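Local coordinates for protein malate oxidoreductase (Thermotoga maritima, PDB 1VL6) that probably catalyses the NAD-dependent oxidative decarboxylation of malate to pyruvate, as a bacterial malic enzyme, at residues 149-152 and 153-157; 206-209 and 210-214; 298-302 and 303-307; 274-278 and 279-283. All coordinates share one frame; numbering follows the deposited sequence.

Contact 1 (149-152 and 153-157)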
loop_
_atom_site.group_PDB
_atom_site.type_symbol
_atom_site.label_atom_id
_atom_site.label_comp_id
_atom_site.label_asym_id
_atom_site.label_seq_id
_atom_site.Cartn_x
_atom_site.Cartn_y
_atom_site.Cartn_z
ATOM N N PHE A 149 35.407 -10.298 -2.054
ATOM C CA PHE A 149 36.139 -9.913 -0.869
ATOM C C PHE A 149 36.591 -8.458 -0.989
ATOM O O PHE A 149 36.320 -7.621 -0.120
ATOM C CB PHE A 149 37.344 -10.839 -0.674
ATOM C CG PHE A 149 36.972 -12.286 -0.386
ATOM C CD1 PHE A 149 36.133 -12.602 0.650
ATOM C CD2 PHE A 149 37.477 -13.318 -1.160
ATOM C CE1 PHE A 149 35.805 -13.931 0.915
ATOM C CE2 PHE A 149 37.160 -14.651 -0.889
ATOM C CZ PHE A 149 36.338 -14.956 0.141
ATOM N N ARG A 150 37.256 -8.167 -2.103
ATOM C CA ARG A 150 37.777 -6.829 -2.385
ATOM C C ARG A 150 36.603 -5.861 -2.500
ATOM O O ARG A 150 36.687 -4.731 -1.990
ATOM C CB ARG A 150 38.597 -6.810 -3.688
ATOM C CG ARG A 150 40.120 -6.560 -3.576
ATOM C CD ARG A 150 40.950 -6.829 -4.919
ATOM N NE ARG A 150 41.476 -8.213 -5.062
ATOM C CZ ARG A 150 40.849 -9.292 -5.647
ATOM N NH1 ARG A 150 39.629 -9.225 -6.180
ATOM N NH2 ARG A 150 41.464 -10.479 -5.692
ATOM N N ILE A 151 35.508 -6.305 -3.136
ATOM C CA ILE A 151 34.382 -5.402 -3.344
ATOM C C ILE A 151 33.778 -4.956 -2.004
ATOM O O ILE A 151 33.573 -3.762 -1.759
ATOM C CB ILE A 151 33.331 -6.027 -4.260
ATOM C CG1 ILE A 151 33.907 -6.187 -5.668
ATOM C CG2 ILE A 151 32.077 -5.150 -4.321
ATOM C CD1 ILE A 151 32.989 -6.898 -6.624
ATOM N N LEU A 152 33.517 -5.902 -1.121
ATOM C CA LEU A 152 33.006 -5.541 0.194
ATOM C C LEU A 152 33.942 -4.602 0.949
ATOM O O LEU A 152 33.522 -3.625 1.492
ATOM C CB LEU A 152 32.746 -6.777 1.044
ATOM C CG LEU A 152 32.209 -6.490 2.444
ATOM C CD1 LEU A 152 30.885 -5.763 2.282
ATOM C CD2 LEU A 152 32.045 -7.789 3.232
ATOM N N GLN A 153 35.216 -4.942 0.992
ATOM C CA GLN A 153 36.157 -4.214 1.788
ATOM C C GLN A 153 36.266 -2.787 1.284
ATOM O O GLN A 153 36.225 -1.841 2.073
ATOM C CB GLN A 153 37.499 -4.902 1.750
ATOM C CG GLN A 153 38.561 -4.259 2.660
ATOM C CD GLN A 153 39.899 -4.082 1.936
ATOM O OE1 GLN A 153 40.053 -3.190 1.057
ATOM N NE2 GLN A 153 40.868 -4.932 2.287
ATOM N N ARG A 154 36.387 -2.633 -0.033
ATOM C CA ARG A 154 36.582 -1.308 -0.593
ATOM C C ARG A 154 35.362 -0.428 -0.351
ATOM O O ARG A 154 35.498 0.724 0.043
ATOM C CB ARG A 154 36.886 -1.371 -2.081
ATOM C CG ARG A 154 38.216 -1.997 -2.428
ATOM C CD ARG A 154 39.388 -1.054 -2.510
ATOM N NE ARG A 154 39.115 0.005 -3.473
ATOM C CZ ARG A 154 39.295 -0.108 -4.794
ATOM N NH1 ARG A 154 39.782 -1.210 -5.341
ATOM N NH2 ARG A 154 38.965 0.897 -5.574
ATOM N N LEU A 155 34.183 -0.966 -0.595
ATOM C CA LEU A 155 32.980 -0.175 -0.495
ATOM C C LEU A 155 32.730 0.196 0.953
ATOM O O LEU A 155 32.354 1.344 1.260
ATOM C CB LEU A 155 31.778 -0.920 -1.091
ATOM C CG LEU A 155 31.879 -1.147 -2.608
ATOM C CD1 LEU A 155 30.763 -2.047 -3.114
ATOM C CD2 LEU A 155 31.873 0.143 -3.383
ATOM N N SER A 156 32.921 -0.751 1.862
ATOM C CA SER A 156 32.667 -0.419 3.267
ATOM C C SER A 156 33.698 0.582 3.748
ATOM O O SER A 156 33.354 1.468 4.533
ATOM C CB SER A 156 32.574 -1.635 4.178
ATOM O OG SER A 156 33.382 -2.681 3.695
ATOM N N GLU A 157 34.935 0.500 3.247
ATOM C CA GLU A 157 35.975 1.471 3.613
ATOM C C GLU A 157 35.686 2.858 3.041
ATOM O O GLU A 157 35.908 3.871 3.713
ATOM C CB GLU A 157 37.327 1.056 3.073
ATOM C CG GLU A 157 38.267 0.329 4.034
ATOM C CD GLU A 157 39.443 -0.431 3.328
ATOM O OE1 GLU A 157 39.800 -0.127 2.115
ATOM O OE2 GLU A 157 39.998 -1.373 4.001
#
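Arg154 N gives its hydrogen to Arg150 O at 2.9 Å, nearly straight at 164°, one rung of the regular i to i+4 ladder that runs through 149-157. Gln153 N to Phe149 O and Leu155 N to Ile151 O continue it on neighbouring rungs. Leu152 O accepts Ser156 N at 3.0 Å; the Ser156 hydroxyl is modelled against the same oxygen, but too close for its distance to be trusted. On the apolar side, Ile151 and Leu155 lie alongside one another and point the same way. CG2 of Ile151 is anti to the backbone N (CG1 takes chi1 -67°) and meets Leu155 CD1 at 3.6 Å. Both side chains press on Leu140 and on helix 121-130, Ile151 against Ile124 and Leu155 against Ile125, while Leu152 leans on Val163. The two arginines sit one turn apart on the more open side, where acids flank them: Arg150 forms salt bridges with Glu121 and Glu239, Arg154 with Glu158 and Glu122. Arg154 bends at chi2 and chi3 on its way to them, and these pairings are likely to offset the positive charge of both guanidinium groups. With apolar residues turned to the sheet and arginines along the flank, this is an amphipathic crossover helix, here joining the parallel strands 137-140 and 163-165 in a beta-alpha-beta unit.

Contact 2 (206-209 and 210-214)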
loop_
_atom_site.group_PDB
_atom_site.type_symbol
_atom_site.label_atom_id
_atom_site.label_comp_id
_atom_site.label_asym_id
_atom_site.label_seq_id
_atom_site.Cartn_x
_atom_site.Cartn_y
_atom_site.Cartn_z
ATOM N N ASN A 206 34.712 -16.184 5.798
ATOM C CA ASN A 206 34.254 -15.361 6.899
ATOM C C ASN A 206 33.937 -16.179 8.139
ATOM O O ASN A 206 34.190 -15.722 9.286
ATOM C CB ASN A 206 33.065 -14.530 6.511
ATOM C CG ASN A 206 33.437 -13.378 5.622
ATOM O OD1 ASN A 206 33.739 -12.309 6.119
ATOM N ND2 ASN A 206 33.351 -13.560 4.307
ATOM N N ILE A 207 33.396 -17.376 7.919
ATOM C CA ILE A 207 33.107 -18.292 9.034
ATOM C C ILE A 207 34.408 -18.601 9.779
ATOM O O ILE A 207 34.471 -18.580 11.015
ATOM C CB ILE A 207 32.461 -19.596 8.534
ATOM C CG1 ILE A 207 31.000 -19.345 8.138
ATOM C CG2 ILE A 207 32.521 -20.655 9.600
ATOM C CD1 ILE A 207 30.456 -20.355 7.121
ATOM N N VAL A 208 35.466 -18.863 9.030
ATOM C CA VAL A 208 36.751 -19.136 9.671
ATOM C C VAL A 208 37.154 -17.970 10.561
ATOM O O VAL A 208 37.513 -18.153 11.713
ATOM C CB VAL A 208 37.827 -19.374 8.620
ATOM C CG1 VAL A 208 39.244 -19.435 9.265
ATOM C CG2 VAL A 208 37.509 -20.631 7.841
ATOM N N LYS A 209 37.103 -16.768 10.022
ATOM C CA LYS A 209 37.525 -15.593 10.779
ATOM C C LYS A 209 36.642 -15.303 12.015
ATOM O O LYS A 209 37.146 -14.892 13.040
ATOM C CB LYS A 209 37.570 -14.359 9.856
ATOM C CG LYS A 209 38.797 -14.315 8.984
ATOM C CD LYS A 209 38.810 -13.073 8.158
ATOM C CE LYS A 209 40.111 -12.898 7.410
ATOM N NZ LYS A 209 40.013 -11.622 6.687
ATOM N N PHE A 210 35.335 -15.502 11.914
ATOM C CA PHE A 210 34.463 -15.328 13.077
ATOM C C PHE A 210 34.778 -16.337 14.136
ATOM O O PHE A 210 34.814 -15.965 15.303
ATOM C CB PHE A 210 32.969 -15.458 12.733
ATOM C CG PHE A 210 32.313 -14.176 12.322
ATOM C CD1 PHE A 210 32.648 -13.556 11.135
ATOM C CD2 PHE A 210 31.358 -13.588 13.117
ATOM C CE1 PHE A 210 32.047 -12.378 10.756
ATOM C CE2 PHE A 210 30.753 -12.437 12.730
ATOM C CZ PHE A 210 31.099 -11.825 11.551
ATOM N N LEU A 211 34.966 -17.607 13.756
ATOM C CA LEU A 211 35.284 -18.625 14.765
ATOM C C LEU A 211 36.577 -18.270 15.487
ATOM O O LEU A 211 36.674 -18.404 16.717
ATOM C CB LEU A 211 35.377 -20.025 14.166
ATOM C CG LEU A 211 34.078 -20.577 13.566
ATOM C CD1 LEU A 211 34.351 -21.850 12.762
ATOM C CD2 LEU A 211 33.049 -20.833 14.625
ATOM N N LEU A 212 37.561 -17.789 14.738
ATOM C CA LEU A 212 38.804 -17.402 15.392
ATOM C C LEU A 212 38.569 -16.252 16.336
ATOM O O LEU A 212 38.971 -16.344 17.439
ATOM C CB LEU A 212 39.911 -17.083 14.408
ATOM C CG LEU A 212 40.373 -18.269 13.535
ATOM C CD1 LEU A 212 41.150 -17.789 12.284
ATOM C CD2 LEU A 212 41.174 -19.331 14.294
ATOM N N ASP A 213 37.898 -15.202 15.911
ATOM C CA ASP A 213 37.511 -14.103 16.799
ATOM C C ASP A 213 36.809 -14.574 18.041
ATOM O O ASP A 213 36.990 -13.982 19.092
ATOM C CB ASP A 213 36.460 -13.220 16.161
ATOM C CG ASP A 213 37.011 -12.124 15.403
ATOM O OD1 ASP A 213 38.259 -12.013 15.331
ATOM O OD2 ASP A 213 36.231 -11.323 14.814
ATOM N N LEU A 214 35.917 -15.550 17.890
ATOM C CA LEU A 214 35.113 -16.015 19.005
ATOM C C LEU A 214 35.927 -16.797 20.035
ATOM O O LEU A 214 35.582 -16.800 21.216
ATOM C CB LEU A 214 33.885 -16.800 18.546
ATOM C CG LEU A 214 32.734 -15.921 18.010
ATOM C CD1 LEU A 214 31.665 -16.781 17.402
ATOM C CD2 LEU A 214 32.158 -15.049 19.099
#
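The Phe210 ring presents its edge to the backbone of the preceding turn: Asn206 O lies near the ring plane, 3.2 Å from CD1. That same oxygen accepts Phe210 N at 2.9 Å, so one carbonyl meets both the backbone and the ring of the residue four places on. The Phe210 side chain packs on Ala172 of helix 166-186 and on Leu349 of helix 346-358, while the other flat group, the Asn206 amide, spends its ND2 on Ala202 O and Gln168 OE1. Phe210 and Asn206 belong to helix 202-214, the crossover between strands 194-198 and 218-223 of the NAD-binding domain; the start of the helix overlaps a GxGxxG pattern, consistent with a Rossmann-type nucleotide site, and Ile207 touches residues of that pattern. Two apolar pairs run along the helix, each with its members side by side and pointing the same way. Ile207 CG2 meets Leu211 CD1 at 3.8 Å, and Val208 CG1 meets Leu212 CD1 at 3.9 Å. In Val208 the CG1 branch stands anti to the backbone N (chi1 171°), which carries it forward to the leucine. Val208 and Leu212 rest on Val219 of strand 218-223, whereas Lys209 runs out extended to a polar end, where NZ pairs with Glu243 in a salt bridge and with the Tyr205 hydroxyl. Back at the main chain, Asp213 N donates to Lys209 O at 3.0 Å, almost perfectly straight at 175°.

Contact 3 (298-302 and 303-307)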
loop_
_atom_site.group_PDB
_atom_site.type_symbol
_atom_site.label_atom_id
_atom_site.label_comp_id
_atom_site.label_asym_id
_atom_site.label_seq_id
_atom_site.Cartn_x
_atom_site.Cartn_y
_atom_site.Cartn_z
ATOM N N PRO A 298 22.535 -30.819 0.975
ATOM C CA PRO A 298 23.557 -30.784 2.042
ATOM C C PRO A 298 24.723 -31.725 1.800
ATOM O O PRO A 298 24.563 -32.697 1.058
ATOM C CB PRO A 298 22.773 -31.194 3.296
ATOM C CG PRO A 298 21.330 -30.877 2.941
ATOM C CD PRO A 298 21.230 -31.270 1.512
ATOM N N GLU A 299 25.870 -31.419 2.440
ATOM C CA GLU A 299 27.081 -32.235 2.353
ATOM C C GLU A 299 26.830 -33.708 2.751
ATOM O O GLU A 299 27.483 -34.627 2.222
ATOM C CB GLU A 299 28.217 -31.652 3.197
ATOM C CG GLU A 299 28.917 -30.474 2.521
ATOM C CD GLU A 299 28.292 -29.115 2.829
ATOM O OE1 GLU A 299 27.148 -29.082 3.319
ATOM O OE2 GLU A 299 28.956 -28.071 2.551
ATOM N N ILE A 300 25.881 -33.920 3.666
ATOM C CA ILE A 300 25.392 -35.263 3.940
ATOM C C ILE A 300 23.946 -35.184 4.273
ATOM O O ILE A 300 23.535 -34.201 4.849
ATOM C CB ILE A 300 26.164 -35.905 5.092
ATOM C CG1 ILE A 300 25.629 -37.310 5.377
ATOM C CG2 ILE A 300 26.065 -35.051 6.326
ATOM C CD1 ILE A 300 26.518 -38.111 6.359
ATOM N N ASP A 301 23.167 -36.197 3.895
ATOM C CA ASP A 301 21.755 -36.210 4.202
ATOM C C ASP A 301 21.607 -36.150 5.714
ATOM O O ASP A 301 22.316 -36.839 6.415
ATOM C CB ASP A 301 21.079 -37.453 3.654
ATOM C CG ASP A 301 19.631 -37.554 4.086
ATOM O OD1 ASP A 301 18.777 -36.766 3.595
ATOM O OD2 ASP A 301 19.279 -38.368 4.962
ATOM N N PRO A 302 20.748 -35.278 6.223
ATOM C CA PRO A 302 20.627 -35.106 7.674
ATOM C C PRO A 302 20.198 -36.347 8.424
ATOM O O PRO A 302 20.754 -36.631 9.476
ATOM C CB PRO A 302 19.599 -33.974 7.837
ATOM C CG PRO A 302 19.526 -33.279 6.505
ATOM C CD PRO A 302 19.890 -34.332 5.470
ATOM N N GLU A 303 19.221 -37.086 7.920
ATOM C CA GLU A 303 18.795 -38.291 8.644
ATOM C C GLU A 303 19.988 -39.272 8.662
ATOM O O GLU A 303 20.379 -39.783 9.725
ATOM C CB GLU A 303 17.544 -38.910 8.042
ATOM C CG GLU A 303 17.032 -40.124 8.808
ATOM C CD GLU A 303 16.659 -39.818 10.238
ATOM O OE1 GLU A 303 16.311 -38.656 10.546
ATOM O OE2 GLU A 303 16.713 -40.745 11.062
ATOM N N LEU A 304 20.602 -39.474 7.496
ATOM C CA LEU A 304 21.740 -40.353 7.399
ATOM C C LEU A 304 22.795 -39.978 8.441
ATOM O O LEU A 304 23.385 -40.826 9.107
ATOM C CB LEU A 304 22.364 -40.287 5.997
ATOM C CG LEU A 304 23.576 -41.201 5.727
ATOM C CD1 LEU A 304 23.309 -42.659 6.088
ATOM C CD2 LEU A 304 23.950 -41.117 4.288
ATOM N N ALA A 305 23.036 -38.694 8.582
ATOM C CA ALA A 305 23.988 -38.257 9.563
ATOM C C ALA A 305 23.560 -38.626 10.978
ATOM O O ALA A 305 24.410 -39.082 11.744
ATOM C CB ALA A 305 24.195 -36.767 9.441
ATOM N N ARG A 306 22.278 -38.387 11.322
ATOM C CA ARG A 306 21.755 -38.754 12.655
ATOM C C ARG A 306 21.994 -40.243 12.820
ATOM O O ARG A 306 22.576 -40.649 13.802
ATOM C CB ARG A 306 20.260 -38.444 12.873
ATOM C CG ARG A 306 19.945 -36.948 13.091
ATOM C CD ARG A 306 18.509 -36.487 12.656
ATOM N NE ARG A 306 18.465 -35.079 12.213
ATOM C CZ ARG A 306 17.533 -34.554 11.383
ATOM N NH1 ARG A 306 16.556 -35.327 10.898
ATOM N NH2 ARG A 306 17.581 -33.259 11.022
ATOM N N GLU A 307 21.608 -41.030 11.816
ATOM C CA GLU A 307 21.731 -42.464 11.889
ATOM C C GLU A 307 23.148 -42.961 12.110
ATOM O O GLU A 307 23.356 -44.008 12.690
ATOM C CB GLU A 307 21.154 -43.089 10.633
ATOM C CG GLU A 307 19.686 -42.803 10.446
ATOM C CD GLU A 307 18.760 -43.586 11.348
ATOM O OE1 GLU A 307 19.142 -44.624 11.929
ATOM O OE2 GLU A 307 17.606 -43.155 11.452
#
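Asp301 caps the helix that starts just after it, its side chain reaching Leu304. CB of Asp301 sits 3.9 Å from Leu304 CB, a first apolar touch. CG stands anti to the backbone N (chi1 174°), which swings the carboxylate forward over the first turn. At the tip, Asp301 OD2 takes the hydrogen of Leu304 N at 3.1 Å and 168°, meeting it on its anti side, 26° out of the carboxylate plane. This is an N-cap bond: it satisfies an amide that the first turn cannot serve from its own carbonyls. Were Asp301 replaced by an alanine, Leu304 N would probably lose that acceptor and the start of the helix would be less firmly fixed. The regular ladder takes over at once, with Ala305 N on Asp301 O at 2.9 Å and Arg306 N on Pro302 O. Pro302 holds the first helical position, where its lack of an N-H costs nothing, and its CB lies over one face of the Arg306 guanidinium, 3.8 Å from NH2. NH1 of the same arginine makes a long, weak salt bridge to Glu303 OE1. Behind the cap, Ile300 CG2 packs on Ala305 CB at 4.0 Å, and the ring of Pro302 leans on Val313 of strand 312-315. Two acids, Asp301 and Glu303, thus stand at the amino end of the helix, where their negative charge probably suits the partial positive charge of that end.

Contact 4 (274-278 and 279-283)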
loop_
_atom_site.group_PDB
_atom_site.type_symbol
_atom_site.label_atom_id
_atom_site.label_comp_id
_atom_site.label_asym_id
_atom_site.label_seq_id
_atom_site.Cartn_x
_atom_site.Cartn_y
_atom_site.Cartn_z
ATOM N N ASN A 274 26.373 -34.200 -0.804
ATOM C CA ASN A 274 26.731 -35.593 -0.620
ATOM C C ASN A 274 28.221 -35.878 -0.726
ATOM O O ASN A 274 28.626 -36.744 -1.458
ATOM C CB ASN A 274 25.885 -36.485 -1.566
ATOM C CG ASN A 274 24.380 -36.395 -1.254
ATOM O OD1 ASN A 274 23.964 -36.447 -0.097
ATOM N ND2 ASN A 274 23.565 -36.241 -2.295
ATOM N N ILE A 275 29.025 -35.178 0.046
ATOM C CA ILE A 275 30.464 -35.426 0.038
ATOM C C ILE A 275 30.991 -36.011 1.322
ATOM O O ILE A 275 32.078 -36.532 1.323
ATOM C CB ILE A 275 31.287 -34.162 -0.281
ATOM C CG1 ILE A 275 31.000 -33.061 0.739
ATOM C CG2 ILE A 275 31.048 -33.713 -1.699
ATOM C CD1 ILE A 275 31.833 -31.860 0.507
ATOM N N LEU A 276 30.266 -35.862 2.427
ATOM C CA LEU A 276 30.707 -36.386 3.712
ATOM C C LEU A 276 30.118 -37.779 3.924
ATOM O O LEU A 276 28.918 -37.922 4.113
ATOM C CB LEU A 276 30.281 -35.408 4.799
ATOM C CG LEU A 276 31.021 -35.531 6.113
ATOM C CD1 LEU A 276 30.845 -34.243 6.957
ATOM C CD2 LEU A 276 30.536 -36.765 6.858
ATOM N N LYS A 277 30.950 -38.808 3.844
ATOM C CA LYS A 277 30.447 -40.191 3.961
ATOM C C LYS A 277 30.041 -40.481 5.425
ATOM O O LYS A 277 30.707 -40.050 6.386
ATOM C CB LYS A 277 31.458 -41.219 3.431
ATOM C CG LYS A 277 31.625 -41.107 1.942
ATOM C CD LYS A 277 32.383 -42.274 1.279
ATOM C CE LYS A 277 32.055 -42.346 -0.229
ATOM N NZ LYS A 277 32.460 -43.621 -0.908
ATOM N N PRO A 278 28.936 -41.200 5.615
ATOM C CA PRO A 278 28.409 -41.427 6.960
ATOM C C PRO A 278 29.425 -42.081 7.883
ATOM O O PRO A 278 29.549 -41.678 9.005
ATOM C CB PRO A 278 27.247 -42.381 6.717
ATOM C CG PRO A 278 27.501 -42.955 5.393
ATOM C CD PRO A 278 28.148 -41.894 4.597
ATOM N N GLU A 279 30.178 -43.070 7.403
ATOM C CA GLU A 279 31.160 -43.709 8.284
ATOM C C GLU A 279 32.243 -42.771 8.842
ATOM O O GLU A 279 32.782 -43.025 9.922
ATOM C CB GLU A 279 31.746 -44.932 7.627
ATOM C CG GLU A 279 30.754 -46.100 7.564
ATOM C CD GLU A 279 30.242 -46.555 8.961
ATOM O OE1 GLU A 279 30.956 -47.259 9.702
ATOM O OE2 GLU A 279 29.093 -46.218 9.335
ATOM N N TRP A 280 32.508 -41.653 8.163
ATOM C CA TRP A 280 33.449 -40.648 8.697
ATOM C C TRP A 280 32.981 -40.097 10.033
ATOM O O TRP A 280 33.787 -39.786 10.914
ATOM C CB TRP A 280 33.693 -39.480 7.719
ATOM C CG TRP A 280 34.215 -39.931 6.372
ATOM C CD1 TRP A 280 34.628 -41.199 6.039
ATOM C CD2 TRP A 280 34.392 -39.142 5.189
ATOM N NE1 TRP A 280 35.044 -41.238 4.731
ATOM C CE2 TRP A 280 34.908 -39.997 4.183
ATOM C CE3 TRP A 280 34.165 -37.815 4.869
ATOM C CZ2 TRP A 280 35.203 -39.562 2.896
ATOM C CZ3 TRP A 280 34.456 -37.381 3.577
ATOM C CH2 TRP A 280 34.961 -38.257 2.612
ATOM N N ILE A 281 31.677 -39.995 10.201
ATOM C CA ILE A 281 31.135 -39.436 11.433
ATOM C C ILE A 281 31.594 -40.201 12.648
ATOM O O ILE A 281 31.833 -39.614 13.695
ATOM C CB ILE A 281 29.599 -39.357 11.369
ATOM C CG1 ILE A 281 29.227 -38.284 10.339
ATOM C CG2 ILE A 281 29.029 -39.018 12.779
ATOM C CD1 ILE A 281 27.812 -37.894 10.322
ATOM N N LYS A 282 31.747 -41.509 12.491
ATOM C CA LYS A 282 32.163 -42.353 13.575
ATOM C C LYS A 282 33.631 -42.144 13.921
ATOM O O LYS A 282 34.055 -42.579 14.967
ATOM C CB LYS A 282 31.870 -43.818 13.205
ATOM C CG LYS A 282 30.386 -44.033 12.898
ATOM C CD LYS A 282 29.874 -45.464 12.961
ATOM C CE LYS A 282 28.415 -45.541 12.363
ATOM N NZ LYS A 282 28.152 -46.887 11.741
ATOM N N LYS A 283 34.420 -41.496 13.062
ATOM C CA LYS A 283 35.838 -41.232 13.380
ATOM C C LYS A 283 36.011 -39.818 13.882
ATOM O O LYS A 283 37.096 -39.443 14.256
ATOM C CB LYS A 283 36.725 -41.439 12.188
ATOM C CG LYS A 283 36.627 -42.835 11.606
ATOM C CD LYS A 283 37.690 -43.084 10.508
ATOM C CE LYS A 283 37.506 -42.162 9.314
ATOM N NZ LYS A 283 38.426 -42.559 8.272
#
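Lys277 O accepts Trp280 N at 3.0 Å, and Pro278 O accepts Ile281 N at the same distance. Both bonds span three residues, as in 3-10 turns, and both are bent: the first makes only 138° at the hydrogen, its donor standing above the carbonyl plane instead of on a lone pair. Lys282 N and Lys283 N repeat the spacing on Glu279 O and Trp280 O. Among the charged tips, Lys282 NZ reaches the syn lone pair of Glu279 OE2 at 2.7 Å in a salt bridge, and Lys283 NZ pairs with Glu258. The short, weakly bonded helix 278-281 lies on the connection between the parallel strands 266-269 and 289-292 of the NAD-binding domain. The Trp280 indole is the main apolar piece: Lys277 CB makes a CH-pi contact over the five-membered ring of Trp280, 3.8 Å from the centroid and 13° off the normal, while Leu276 CG comes to Trp280 CE3 at 4.1 Å. The indole also packs on Leu257 and Leu261 of helix 257-261. A serine in place of Trp280 would probably strip Lys277 CB of its aromatic platform and open a gap beside Leu276. Leu276 CD2 meets Ile281 CG1 at 4.0 Å, the two side chains crossing at about a right angle.

How the contacts relate
Contacts 1 and 2 both lie inside crossover helices nearer the chain's centre, with straight i to i+4 ladders and buried apolar rows. One lies in the malic enzyme N-terminal domain and the other in the NAD-binding domain, yet they touch where Phe149 CE1 packs on Asn206 ND2. Contacts 3 and 4 sit farther out, about 9 Å apart between centres, and each covers a loop turning into a short helix: a side-chain cap starts an i to i+4 ladder in contact 3, whereas contact 4 has bent i to i+3 bonds. Their loops run together: Glu299 O with Ile275 N and Pro298 O with Asn274 N are probable hydrogen bonds, and Ile300 CD1 packs against Pro278 CA.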